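Local atomic coordinates of MdbA protein (Corynebacterium diphtheriae, PDB entry 5C00), a protein that acts as a thiol-disulfide oxidoreductase, probably forming disulfide bonds in exported proteins, and is essential for viability, pilus assembly, toxin production and virulence. Residues A15-E20 / K144-S149; I33-V38 / K71-G76; F53-C58 / V183-V188; A104-Q109 / T153-E158. All blocks are in the same frame, centred on the assembly; numbering follows the deposited sequence.

Contact 1 of 4, residues A15-E20 / K144-S149; sequences ADYDKE and KSLGAS
The Schellman motif that ends helix 136-145 is the docking point here: K19, on the irregular chain 15-20, reaches L146 at the turn where G147 takes a positive phi. G147 N bonds back to K144 O, and L146 O accepts K19 NZ at 2.7 Å. The ammonium lies nearly along the C=O axis, at a C=O...N angle of 161°, and T115 OG1 adds a weak bond to the same oxygen. The lysine chain bends at chi2 and chi3. K19 CG rests on L146 CD2 at 3.7 Å. The same methyl meets Y17 CB at 3.5 Å, while L122 of helix 113-125 touches both Y17 and L146. Three waters join the rest. One spans Y17 N (2.8 Å) and S145 O, lying in plane at the edge of the tyrosine ring; another links Y17 OH with S145 OG; the third donates to A15 O and accepts from S145 OG, 2.6 Å from that hydroxyl oxygen. S145 OG also bonds D141 O. A positive group on a carbonyl at a helix C terminus should be favoured by the negative end of the helix dipole, so charge and bridging water probably add to the apolar contact in holding the N-terminal chain.

Contact 2 of 4, residues I33-V38 / K71-G76; sequences IVLKAV and KAIENG
I73 carries the tight side of this contact by laying two of its branches against the strand that holds L35 and K36. Its CG2 touches K36 CA at 3.7 Å, and its CD1 reaches L35 CB at 4.0 Å. CG2 is anti to the backbone N, which sets it against K36, and CD1 is carried on to L35 by an extended chi2 (165°). F24 touches L35 and I73 and extends the apolar patch. A37 CB sits on the last helical turn, 3.4 Å from I73 O and 4.1 Å from G76 CA. That turn closes helix 56-74 in a Schellman motif at G76, and the chain then enters strand 78-85, completing the beta-alpha-beta crossover from strand 45-52 that characterises the thioredoxin fold. The looser side is watery and charged. One water takes the N-H of A37 at 2.9 Å and donates to I73 O at 2.8 Å, an oxygen that also accepts G76 N. E74 points its CB away from the strand: its OE1 meets K71 NZ in a salt bridge of 3.0 Å, on the syn side of the carboxylate, while OE2 accepts S23 N. The CB of K36 also points away, and its NZ bonds S27 OG.

Contact 3 of 4, residues F53-C58 / V183-V188; sequences FSCPHC and VSSPRV
S185 OG, in the conformer described, lies close to the sulfurs of both C55 and C58: 3.1 Å from C55 SG and 3.5 Å from C58 SG. The hydroxyl occupies the crowded position between its own backbone N and carbonyl carbon (chi1 63°), which directs it at the pair of cysteines. C55 SG, anti to its backbone N (chi1 172°), approaches the serine from the N-cap of helix 56-74 and also stands 3.3 Å from S185 O. The two sulfurs are 3.0 Å apart, well beyond the length of a disulfide, so the cysteines are modelled as free thiols. P186 follows S185 through a cis peptide bond and comes up beside the first turn of the helix. C58 SG lies 3.5 Å from P186 N and 3.9 Å from P186 CD, and the same CD packs against the H57 backbone, 3.8 Å from H57 C. F49 of strand 45-52 touches the proline. The CB of R187 points away; NH1 donates to S182 O and, by a bent bond, to S184 OG, while NE forms a salt bridge with E194 of strand 193-194. A CxxC pair at the start of a helix, faced by a loop with a cis-proline, is the hallmark of the active site of the thioredoxin fold, and these cysteines are consistent with the redox centre of a DsbA-like oxidoreductase.

Contact 4 of 4, residues A104-Q109 / T153-E158; sequences ALAVAQ and TQKIRE
Two helices meet around A106 and I156, running nearly antiparallel: the axes of 104-109 and 153-158 make an angle of 150° and approach to 9.3 Å. The CA atoms of A106 and I156, 6.6 Å apart, mark the nearest backbones. A small residue at this point lets larger side chains from the other helix close over it. A106 CB points across the interface and is met from two directions, by I156 CG1 at 3.8 Å and by the aliphatic chain of K155, whose CD lies 3.8 Å away. I156 reaches on past the alanine. Its CG1 is anti to the carbonyl carbon (chi1 -64°), and its terminal CD1 comes to 4.2 Å from V107 CG2, where the two side chains cross obliquely. A140 and A143 of helix 136-145 touch I156, so the isoleucine is shared among three helices. The outer edge is polar. K155 starts out extended, then bends at chi3 (-49°), and one water joins its NZ (2.9 Å) to A106 O (2.7 Å); in this conformer the methylenes pack on A106 while NZ meets the water and, in a long and weak ion pair, E151. R157 ties its own helix to 136-145 through a salt bridge with D141. This pairing around A106 is consistent with the helical insertion that DsbA-family proteins carry between the beta-alpha-beta and beta-beta-alpha parts of the thioredoxin fold, here between strands 78-85 and 187-190.

How the contacts relate
From the N terminus, the chain opens contact 1 at 15-20 and then contact 2 at 33-38. Contact 3 opens at 53-58 before contact 2 closes at 71-76, so these two cross, sharing helix 56-74 and the same sheet. Contact 2 is complete well inside the span of contact 1. Contact 4 opens at 104-109; contact 1 closes at 144-149, crossing both 3 and 4, and contact 4 closes at 153-158, wholly within the span of contact 3, which ends at 183-188. Contacts 2 and 3 thus belong to the thioredoxin core, contact 4 to the helical insertion, and contact 1 pins the N-terminal chain to that insertion. F53 against A104, and I33 against L105 and A108, join core to insertion.

Contact 1 of 4, residues A15-E20 / K144-S149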
loop_
_atom_site.group_PDB
_atom_site.type_symbol
_atom_site.label_atom_id
_atom_site.label_comp_id
_atom_site.label_asym_id
_atom_site.label_seq_id
_atom_site.Cartn_x
_atom_site.Cartn_y
_atom_site.Cartn_z
ATOM N N ALA A 15 -20.669 7.704 9.018
ATOM C CA ALA A 15 -20.519 6.793 7.864
ATOM C C ALA A 15 -19.644 5.567 8.207
ATOM O O ALA A 15 -18.562 5.717 8.750
ATOM C CB ALA A 15 -19.931 7.522 6.681
ATOM N N ASP A 16 -20.176 4.386 7.920
ATOM C CA ASP A 16 -19.536 3.084 8.147
ATOM C C ASP A 16 -19.032 2.620 6.759
ATOM O O ASP A 16 -19.761 2.666 5.755
ATOM C CB ASP A 16 -20.538 2.017 8.629
ATOM C CG ASP A 16 -20.967 2.163 10.115
ATOM O OD1 ASP A 16 -20.203 2.705 10.917
ATOM O OD2 ASP A 16 -22.101 1.735 10.471
ATOM N N TYR A 17 -17.827 2.086 6.739
ATOM C CA TYR A 17 -17.225 1.522 5.534
ATOM C C TYR A 17 -17.116 -0.006 5.731
ATOM O O TYR A 17 -16.973 -0.497 6.853
ATOM C CB TYR A 17 -15.810 2.102 5.300
ATOM C CG TYR A 17 -15.777 3.583 4.887
ATOM C CD1 TYR A 17 -16.053 4.605 5.819
ATOM C CD2 TYR A 17 -15.534 3.960 3.581
ATOM C CE1 TYR A 17 -16.053 5.956 5.442
ATOM C CE2 TYR A 17 -15.524 5.295 3.192
ATOM C CZ TYR A 17 -15.780 6.305 4.119
ATOM O OH TYR A 17 -15.763 7.655 3.750
ATOM N N ASP A 18 -17.170 -0.741 4.641
ATOM C CA ASP A 18 -16.901 -2.176 4.710
ATOM C C ASP A 18 -15.427 -2.440 5.127
ATOM O O ASP A 18 -14.506 -1.754 4.647
ATOM C CB ASP A 18 -17.242 -2.843 3.397
ATOM C CG ASP A 18 -17.110 -4.354 3.477
ATOM O OD1 ASP A 18 -17.501 -4.967 4.532
ATOM O OD2 ASP A 18 -16.600 -4.924 2.500
ATOM N N LYS A 19 -15.237 -3.400 6.041
ATOM C CA LYS A 19 -13.958 -3.688 6.684
ATOM C C LYS A 19 -13.687 -5.193 6.787
ATOM O O LYS A 19 -14.249 -5.862 7.673
ATOM C CB LYS A 19 -13.980 -3.117 8.085
ATOM C CG LYS A 19 -13.257 -1.795 8.289
ATOM C CD LYS A 19 -11.972 -1.964 9.127
ATOM C CE LYS A 19 -12.054 -1.349 10.517
ATOM N NZ LYS A 19 -10.675 -1.067 11.065
ATOM N N GLU A 20 -12.795 -5.681 5.930
ATOM C CA GLU A 20 -12.408 -7.089 5.876
ATOM C C GLU A 20 -11.541 -7.376 7.084
ATOM O O GLU A 20 -10.725 -6.563 7.473
ATOM C CB GLU A 20 -11.650 -7.388 4.573
ATOM C CG GLU A 20 -10.849 -8.691 4.540
ATOM C CD GLU A 20 -10.100 -8.917 3.228
ATOM O OE1 GLU A 20 -9.874 -7.946 2.452
ATOM O OE2 GLU A 20 -9.710 -10.079 2.966
ATOM N N LYS A 144 -9.922 7.990 9.384
ATOM C CA LYS A 144 -10.621 7.998 10.683
ATOM C C LYS A 144 -11.863 7.107 10.617
ATOM O O LYS A 144 -12.140 6.308 11.530
ATOM C CB LYS A 144 -11.007 9.419 11.026
ATOM C CG LYS A 144 -11.867 9.567 12.261
ATOM C CD LYS A 144 -11.037 9.300 13.487
ATOM C CE LYS A 144 -11.891 9.413 14.747
ATOM N NZ LYS A 144 -12.517 8.115 15.040
ATOM N N SER A 145 -12.638 7.276 9.554
ATOM C CA SER A 145 -13.866 6.482 9.390
ATOM C C SER A 145 -13.557 4.981 9.370
ATOM O O SER A 145 -14.370 4.190 9.832
ATOM C CB SER A 145 -14.581 6.843 8.110
ATOM O OG SER A 145 -15.090 8.172 8.148
ATOM N N LEU A 146 -12.412 4.586 8.812
ATOM C CA LEU A 146 -12.030 3.176 8.748
ATOM C C LEU A 146 -11.376 2.661 10.014
ATOM O O LEU A 146 -11.018 1.463 10.100
ATOM C CB LEU A 146 -11.105 2.914 7.540
ATOM C CG LEU A 146 -11.831 2.540 6.248
ATOM C CD1 LEU A 146 -10.899 2.527 5.036
ATOM C CD2 LEU A 146 -12.551 1.209 6.324
ATOM N N GLY A 147 -11.125 3.538 10.970
ATOM C CA GLY A 147 -10.631 3.084 12.243
ATOM C C GLY A 147 -9.323 3.642 12.711
ATOM O O GLY A 147 -8.883 3.252 13.788
ATOM N N ALA A 148 -8.739 4.601 11.968
ATOM C CA ALA A 148 -7.481 5.185 12.376
ATOM C C ALA A 148 -7.652 6.004 13.627
ATOM O O ALA A 148 -8.699 6.629 13.867
ATOM C CB ALA A 148 -6.882 6.049 11.288
ATOM N N SER A 149 -6.591 6.032 14.401
ATOM C CA SER A 149 -6.590 6.772 15.628
ATOM C C SER A 149 -6.647 8.278 15.357
ATOM O O SER A 149 -6.356 8.732 14.264
ATOM C CB SER A 149 -5.350 6.436 16.417
ATOM O OG SER A 149 -4.209 7.005 15.822
HETATM O O HOH W 1 -17.304 8.158 9.523
HETATM O O HOH W 2 -15.185 9.487 5.600
HETATM O O HOH W 3 -16.292 2.293 9.041
#

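Contact 2 of 4, residues I33-V38 / K71-G76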
loop_
_atom_site.group_PDB
_atom_site.type_symbol
_atom_site.label_atom_id
_atom_site.label_comp_id
_atom_site.label_asym_id
_atom_site.label_seq_id
_atom_site.Cartn_x
_atom_site.Cartn_y
_atom_site.Cartn_z
ATOM N N ILE A 33 6.401 -1.330 3.450
ATOM C CA ILE A 33 5.405 -1.702 4.394
ATOM C C ILE A 33 5.321 -3.205 4.259
ATOM O O ILE A 33 4.889 -3.726 3.233
ATOM C CB ILE A 33 4.059 -1.005 4.134
ATOM C CG1 ILE A 33 4.192 0.505 4.328
ATOM C CG2 ILE A 33 2.993 -1.589 5.054
ATOM C CD1 ILE A 33 3.161 1.342 3.599
ATOM N N VAL A 34 5.722 -3.893 5.313
ATOM C CA VAL A 34 5.861 -5.326 5.273
ATOM C C VAL A 34 4.653 -6.031 5.894
ATOM O O VAL A 34 4.278 -5.727 7.017
ATOM C CB VAL A 34 7.172 -5.761 5.988
ATOM C CG1 VAL A 34 7.451 -7.234 5.709
ATOM C CG2 VAL A 34 8.354 -4.941 5.499
ATOM N N LEU A 35 3.997 -6.917 5.138
ATOM C CA LEU A 35 2.869 -7.690 5.667
ATOM C C LEU A 35 3.301 -9.123 5.843
ATOM O O LEU A 35 3.893 -9.697 4.946
ATOM C CB LEU A 35 1.672 -7.610 4.730
ATOM C CG LEU A 35 1.255 -6.192 4.402
ATOM C CD1 LEU A 35 0.050 -6.277 3.488
ATOM C CD2 LEU A 35 0.902 -5.412 5.641
ATOM N N LYS A 36 3.035 -9.679 7.005
ATOM C CA LYS A 36 3.528 -10.994 7.380
ATOM C C LYS A 36 2.673 -11.608 8.453
ATOM O O LYS A 36 2.098 -10.911 9.262
ATOM C CB LYS A 36 4.957 -10.847 7.898
ATOM C CG LYS A 36 5.063 -9.759 8.944
ATOM C CD LYS A 36 6.522 -9.407 9.275
ATOM C CE LYS A 36 6.675 -7.903 9.487
ATOM N NZ LYS A 36 7.961 -7.551 10.208
ATOM N N ALA A 37 2.597 -12.929 8.468
ATOM C CA ALA A 37 1.997 -13.631 9.557
ATOM C C ALA A 37 2.819 -13.437 10.841
ATOM O O ALA A 37 4.028 -13.279 10.782
ATOM C CB ALA A 37 1.893 -15.093 9.229
ATOM N N VAL A 38 2.127 -13.512 11.966
ATOM C CA VAL A 38 2.767 -13.534 13.310
ATOM C C VAL A 38 3.879 -14.586 13.382
ATOM O O VAL A 38 5.004 -14.292 13.838
ATOM C CB VAL A 38 1.702 -13.712 14.415
ATOM C CG1 VAL A 38 2.332 -13.966 15.788
ATOM C CG2 VAL A 38 0.860 -12.468 14.486
ATOM N N LYS A 71 -4.377 -14.565 1.749
ATOM C CA LYS A 71 -4.371 -15.951 2.238
ATOM C C LYS A 71 -2.980 -16.522 2.383
ATOM O O LYS A 71 -2.679 -17.209 3.349
ATOM C CB LYS A 71 -5.217 -16.875 1.359
ATOM C CG LYS A 71 -6.678 -16.465 1.255
ATOM C CD LYS A 71 -7.361 -16.259 2.613
ATOM C CE LYS A 71 -7.654 -14.799 2.941
ATOM N NZ LYS A 71 -8.534 -14.531 4.134
ATOM N N ALA A 72 -2.120 -16.220 1.433
ATOM C CA ALA A 72 -0.768 -16.736 1.435
ATOM C C ALA A 72 0.061 -16.106 2.541
ATOM O O ALA A 72 0.914 -16.762 3.145
ATOM C CB ALA A 72 -0.121 -16.490 0.066
ATOM N N ILE A 73 -0.186 -14.827 2.785
ATOM C CA ILE A 73 0.418 -14.121 3.899
ATOM C C ILE A 73 -0.110 -14.743 5.184
ATOM O O ILE A 73 0.670 -15.089 6.044
ATOM C CB ILE A 73 0.125 -12.601 3.910
ATOM C CG1 ILE A 73 0.712 -11.885 2.687
ATOM C CG2 ILE A 73 0.688 -11.974 5.153
ATOM C CD1 ILE A 73 0.127 -10.492 2.484
ATOM N N GLU A 74 -1.420 -14.910 5.326
ATOM C CA GLU A 74 -1.942 -15.429 6.610
ATOM C C GLU A 74 -1.445 -16.857 6.883
ATOM O O GLU A 74 -1.227 -17.212 8.034
ATOM C CB GLU A 74 -3.476 -15.336 6.660
ATOM C CG GLU A 74 -3.971 -13.927 6.775
ATOM C CD GLU A 74 -5.471 -13.774 6.556
ATOM O OE1 GLU A 74 -6.026 -14.631 5.865
ATOM O OE2 GLU A 74 -6.074 -12.758 7.017
ATOM N N ASN A 75 -1.216 -17.644 5.821
ATOM C CA ASN A 75 -0.617 -18.991 5.894
ATOM C C ASN A 75 0.854 -19.057 6.231
ATOM O O ASN A 75 1.403 -20.140 6.498
ATOM C CB ASN A 75 -0.709 -19.668 4.539
ATOM C CG ASN A 75 -2.084 -20.127 4.231
ATOM O OD1 ASN A 75 -2.952 -20.095 5.096
ATOM N ND2 ASN A 75 -2.300 -20.565 2.993
ATOM N N GLY A 76 1.542 -17.920 6.194
ATOM C CA GLY A 76 2.970 -17.892 6.502
ATOM C C GLY A 76 3.883 -18.268 5.333
ATOM O O GLY A 76 5.100 -18.416 5.522
HETATM O O HOH W 4 3.460 -14.629 6.251
#

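Contact 3 of 4, residues F53-C58 / V183-V188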
loop_
_atom_site.group_PDB
_atom_site.type_symbol
_atom_site.label_atom_id
_atom_site.label_comp_id
_atom_site.label_asym_id
_atom_site.label_seq_id
_atom_site.Cartn_x
_atom_site.Cartn_y
_atom_site.Cartn_z
ATOM N N PHE A 53 -0.343 4.607 -5.879
ATOM C CA PHE A 53 -1.781 4.822 -5.653
ATOM C C PHE A 53 -2.519 5.555 -6.807
ATOM O O PHE A 53 -3.751 5.598 -6.797
ATOM C CB PHE A 53 -2.029 5.520 -4.361
ATOM C CG PHE A 53 -1.989 4.607 -3.162
ATOM C CD1 PHE A 53 -3.105 3.816 -2.857
ATOM C CD2 PHE A 53 -0.864 4.537 -2.340
ATOM C CE1 PHE A 53 -3.109 2.977 -1.772
ATOM C CE2 PHE A 53 -0.869 3.669 -1.268
ATOM C CZ PHE A 53 -1.981 2.918 -0.963
ATOM N N SER A 54 -1.805 6.074 -7.808
ATOM C CA SER A 54 -2.479 6.662 -8.961
ATOM C C SER A 54 -2.456 5.741 -10.183
ATOM O O SER A 54 -2.851 6.157 -11.270
ATOM C CB SER A 54 -1.864 8.005 -9.329
ATOM O OG SER A 54 -1.956 8.865 -8.207
ATOM N N CYS A 55 -1.976 4.527 -10.010
ATOM C CA CYS A 55 -1.791 3.590 -11.117
ATOM C C CYS A 55 -3.029 2.701 -11.339
ATOM O O CYS A 55 -3.367 1.891 -10.492
ATOM C CB CYS A 55 -0.556 2.772 -10.792
ATOM S SG CYS A 55 -0.262 1.409 -11.898
ATOM N N PRO A 56 -3.709 2.857 -12.488
ATOM C CA PRO A 56 -4.945 2.100 -12.700
ATOM C C PRO A 56 -4.692 0.616 -12.809
ATOM O O PRO A 56 -5.502 -0.176 -12.354
ATOM C CB PRO A 56 -5.533 2.646 -14.022
ATOM C CG PRO A 56 -4.556 3.632 -14.538
ATOM C CD PRO A 56 -3.503 3.911 -13.492
ATOM N N HIS A 57 -3.560 0.221 -13.382
ATOM C CA HIS A 57 -3.297 -1.195 -13.518
ATOM C C HIS A 57 -2.866 -1.809 -12.182
ATOM O O HIS A 57 -3.020 -2.988 -11.993
ATOM C CB HIS A 57 -2.332 -1.502 -14.670
ATOM C CG HIS A 57 -2.927 -1.260 -16.026
ATOM N ND1 HIS A 57 -2.180 -0.847 -17.111
ATOM C CD2 HIS A 57 -4.208 -1.347 -16.460
ATOM C CE1 HIS A 57 -2.976 -0.690 -18.158
ATOM N NE2 HIS A 57 -4.214 -0.984 -17.788
ATOM N N CYS A 58 -2.393 -0.996 -11.229
ATOM C CA CYS A 58 -2.144 -1.486 -9.860
ATOM C C CYS A 58 -3.456 -1.794 -9.177
ATOM O O CYS A 58 -3.596 -2.817 -8.543
ATOM C CB CYS A 58 -1.426 -0.453 -8.967
ATOM S SG CYS A 58 0.296 -0.195 -9.410
ATOM N N VAL A 183 11.234 2.423 -14.081
ATOM C CA VAL A 183 10.199 2.639 -13.082
ATOM C C VAL A 183 8.838 2.573 -13.744
ATOM O O VAL A 183 8.491 3.350 -14.639
ATOM C CB VAL A 183 10.417 3.966 -12.315
ATOM C CG1 VAL A 183 9.391 4.098 -11.196
ATOM C CG2 VAL A 183 11.792 3.972 -11.647
ATOM N N SER A 184 8.050 1.593 -13.302
ATOM C CA SER A 184 6.686 1.435 -13.731
ATOM C C SER A 184 5.978 0.602 -12.619
ATOM O O SER A 184 6.622 0.151 -11.683
ATOM C CB SER A 184 6.638 0.768 -15.089
ATOM O OG SER A 184 7.279 -0.490 -15.076
ATOM N N SER A 185 4.681 0.413 -12.730
ATOM C CA SER A 185 3.918 -0.276 -11.707
ATOM C C SER A 185 2.635 -0.849 -12.345
ATOM O O SER A 185 2.168 -0.294 -13.347
ATOM C CB SER A 185 3.552 0.699 -10.608
ATOM O OG SER A 185 2.706 1.705 -11.151
ATOM N N PRO A 186 2.115 -1.969 -11.818
ATOM C CA PRO A 186 2.674 -2.787 -10.753
ATOM C C PRO A 186 3.871 -3.631 -11.199
ATOM O O PRO A 186 3.979 -3.993 -12.373
ATOM C CB PRO A 186 1.558 -3.729 -10.400
ATOM C CG PRO A 186 0.818 -3.948 -11.688
ATOM C CD PRO A 186 0.896 -2.601 -12.377
ATOM N N ARG A 187 4.725 -3.975 -10.236
ATOM C CA ARG A 187 5.807 -4.922 -10.471
ATOM C C ARG A 187 5.897 -5.866 -9.277
ATOM O O ARG A 187 5.752 -5.438 -8.145
ATOM C CB ARG A 187 7.166 -4.197 -10.607
ATOM C CG ARG A 187 7.198 -2.991 -11.543
ATOM C CD ARG A 187 7.192 -3.330 -13.008
ATOM N NE ARG A 187 8.493 -3.844 -13.394
ATOM C CZ ARG A 187 9.587 -3.116 -13.652
ATOM N NH1 ARG A 187 9.546 -1.795 -13.740
ATOM N NH2 ARG A 187 10.721 -3.737 -13.880
ATOM N N VAL A 188 6.173 -7.133 -9.526
ATOM C CA VAL A 188 6.313 -8.100 -8.457
ATOM C C VAL A 188 7.617 -8.901 -8.644
ATOM O O VAL A 188 7.939 -9.319 -9.749
ATOM C CB VAL A 188 5.129 -9.059 -8.476
ATOM C CG1 VAL A 188 5.343 -10.216 -7.497
ATOM C CG2 VAL A 188 3.814 -8.309 -8.208
#

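Contact 4 of 4, residues A104-Q109 / T153-E158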
loop_
_atom_site.group_PDB
_atom_site.type_symbol
_atom_site.label_atom_id
_atom_site.label_comp_id
_atom_site.label_asym_id
_atom_site.label_seq_id
_atom_site.Cartn_x
_atom_site.Cartn_y
_atom_site.Cartn_z
ATOM N N ALA A 104 -1.603 6.464 3.713
ATOM C CA ALA A 104 -1.562 5.043 3.969
ATOM C C ALA A 104 -0.357 4.711 4.844
ATOM O O ALA A 104 -0.493 3.884 5.757
ATOM C CB ALA A 104 -1.540 4.252 2.671
ATOM N N LEU A 105 0.799 5.327 4.565
ATOM C CA LEU A 105 1.976 5.151 5.442
ATOM C C LEU A 105 1.734 5.541 6.873
ATOM O O LEU A 105 2.146 4.793 7.776
ATOM C CB LEU A 105 3.212 5.869 4.919
ATOM C CG LEU A 105 4.516 5.677 5.740
ATOM C CD1 LEU A 105 4.977 4.215 5.774
ATOM C CD2 LEU A 105 5.567 6.524 5.036
ATOM N N ALA A 106 1.078 6.688 7.102
ATOM C CA ALA A 106 0.735 7.124 8.464
ATOM C C ALA A 106 -0.068 6.052 9.208
ATOM O O ALA A 106 0.125 5.820 10.393
ATOM C CB ALA A 106 0.007 8.466 8.442
ATOM N N VAL A 107 -1.028 5.419 8.543
ATOM C CA VAL A 107 -1.759 4.325 9.149
ATOM C C VAL A 107 -0.876 3.122 9.449
ATOM O O VAL A 107 -0.929 2.590 10.534
ATOM C CB VAL A 107 -2.943 3.895 8.232
ATOM C CG1 VAL A 107 -3.805 2.870 8.972
ATOM C CG2 VAL A 107 -3.801 5.091 7.832
ATOM N N ALA A 108 -0.056 2.694 8.507
ATOM C CA ALA A 108 0.842 1.573 8.748
ATOM C C ALA A 108 1.829 1.812 9.912
ATOM O O ALA A 108 2.074 0.923 10.715
ATOM C CB ALA A 108 1.627 1.268 7.517
ATOM N N GLN A 109 2.332 3.029 9.989
ATOM C CA GLN A 109 3.248 3.436 11.058
ATOM C C GLN A 109 2.629 3.257 12.451
ATOM O O GLN A 109 3.338 3.029 13.461
ATOM C CB GLN A 109 3.652 4.914 10.810
ATOM C CG GLN A 109 4.299 5.632 11.989
ATOM C CD GLN A 109 5.643 5.017 12.354
ATOM O OE1 GLN A 109 6.209 4.240 11.576
ATOM N NE2 GLN A 109 6.147 5.331 13.550
ATOM N N THR A 153 -4.948 10.374 12.309
ATOM C CA THR A 153 -5.811 11.231 11.516
ATOM C C THR A 153 -5.246 12.662 11.428
ATOM O O THR A 153 -5.129 13.254 10.348
ATOM C CB THR A 153 -7.236 11.236 12.082
ATOM O OG1 THR A 153 -7.758 9.902 12.089
ATOM C CG2 THR A 153 -8.138 12.107 11.212
ATOM N N GLN A 154 -4.844 13.218 12.564
ATOM C CA GLN A 154 -4.243 14.545 12.572
ATOM C C GLN A 154 -2.912 14.574 11.826
ATOM O O GLN A 154 -2.626 15.496 11.108
ATOM C CB GLN A 154 -4.111 15.067 14.001
ATOM C CG GLN A 154 -3.712 16.551 14.076
ATOM C CD GLN A 154 -4.718 17.501 13.425
ATOM O OE1 GLN A 154 -5.936 17.291 13.452
ATOM N NE2 GLN A 154 -4.208 18.567 12.864
ATOM N N LYS A 155 -2.109 13.532 11.960
ATOM C CA LYS A 155 -0.889 13.415 11.197
ATOM C C LYS A 155 -1.167 13.478 9.679
ATOM O O LYS A 155 -0.461 14.148 8.938
ATOM C CB LYS A 155 -0.214 12.107 11.569
ATOM C CG LYS A 155 0.984 11.725 10.737
ATOM C CD LYS A 155 1.611 10.454 11.269
ATOM C CE LYS A 155 1.845 10.496 12.773
ATOM N NZ LYS A 155 2.911 9.536 13.126
ATOM N N ILE A 156 -2.207 12.777 9.215
ATOM C CA ILE A 156 -2.539 12.825 7.816
ATOM C C ILE A 156 -2.935 14.264 7.374
ATOM O O ILE A 156 -2.527 14.747 6.307
ATOM C CB ILE A 156 -3.677 11.828 7.492
ATOM C CG1 ILE A 156 -3.151 10.401 7.768
ATOM C CG2 ILE A 156 -4.162 12.038 6.044
ATOM C CD1 ILE A 156 -4.115 9.267 7.551
ATOM N N ARG A 157 -3.743 14.928 8.180
ATOM C CA ARG A 157 -4.138 16.311 7.892
ATOM C C ARG A 157 -2.945 17.241 7.758
ATOM O O ARG A 157 -2.985 18.151 6.955
ATOM C CB ARG A 157 -5.027 16.852 9.014
ATOM C CG ARG A 157 -6.361 16.183 9.074
ATOM C CD ARG A 157 -7.343 16.892 9.999
ATOM N NE ARG A 157 -8.377 15.960 10.367
ATOM C CZ ARG A 157 -9.333 15.532 9.528
ATOM N NH1 ARG A 157 -9.411 16.024 8.307
ATOM N NH2 ARG A 157 -10.210 14.607 9.911
ATOM N N GLU A 158 -1.902 17.008 8.546
ATOM C CA GLU A 158 -0.699 17.822 8.560
ATOM C C GLU A 158 0.367 17.321 7.634
ATOM O O GLU A 158 1.414 17.941 7.517
ATOM C CB GLU A 158 -0.122 17.871 9.996
ATOM C CG GLU A 158 -0.924 18.727 10.958
ATOM C CD GLU A 158 -0.714 18.356 12.427
ATOM O OE1 GLU A 158 0.143 17.484 12.716
ATOM O OE2 GLU A 158 -1.412 18.918 13.299
HETATM O O HOH W 5 1.211 7.386 12.281
#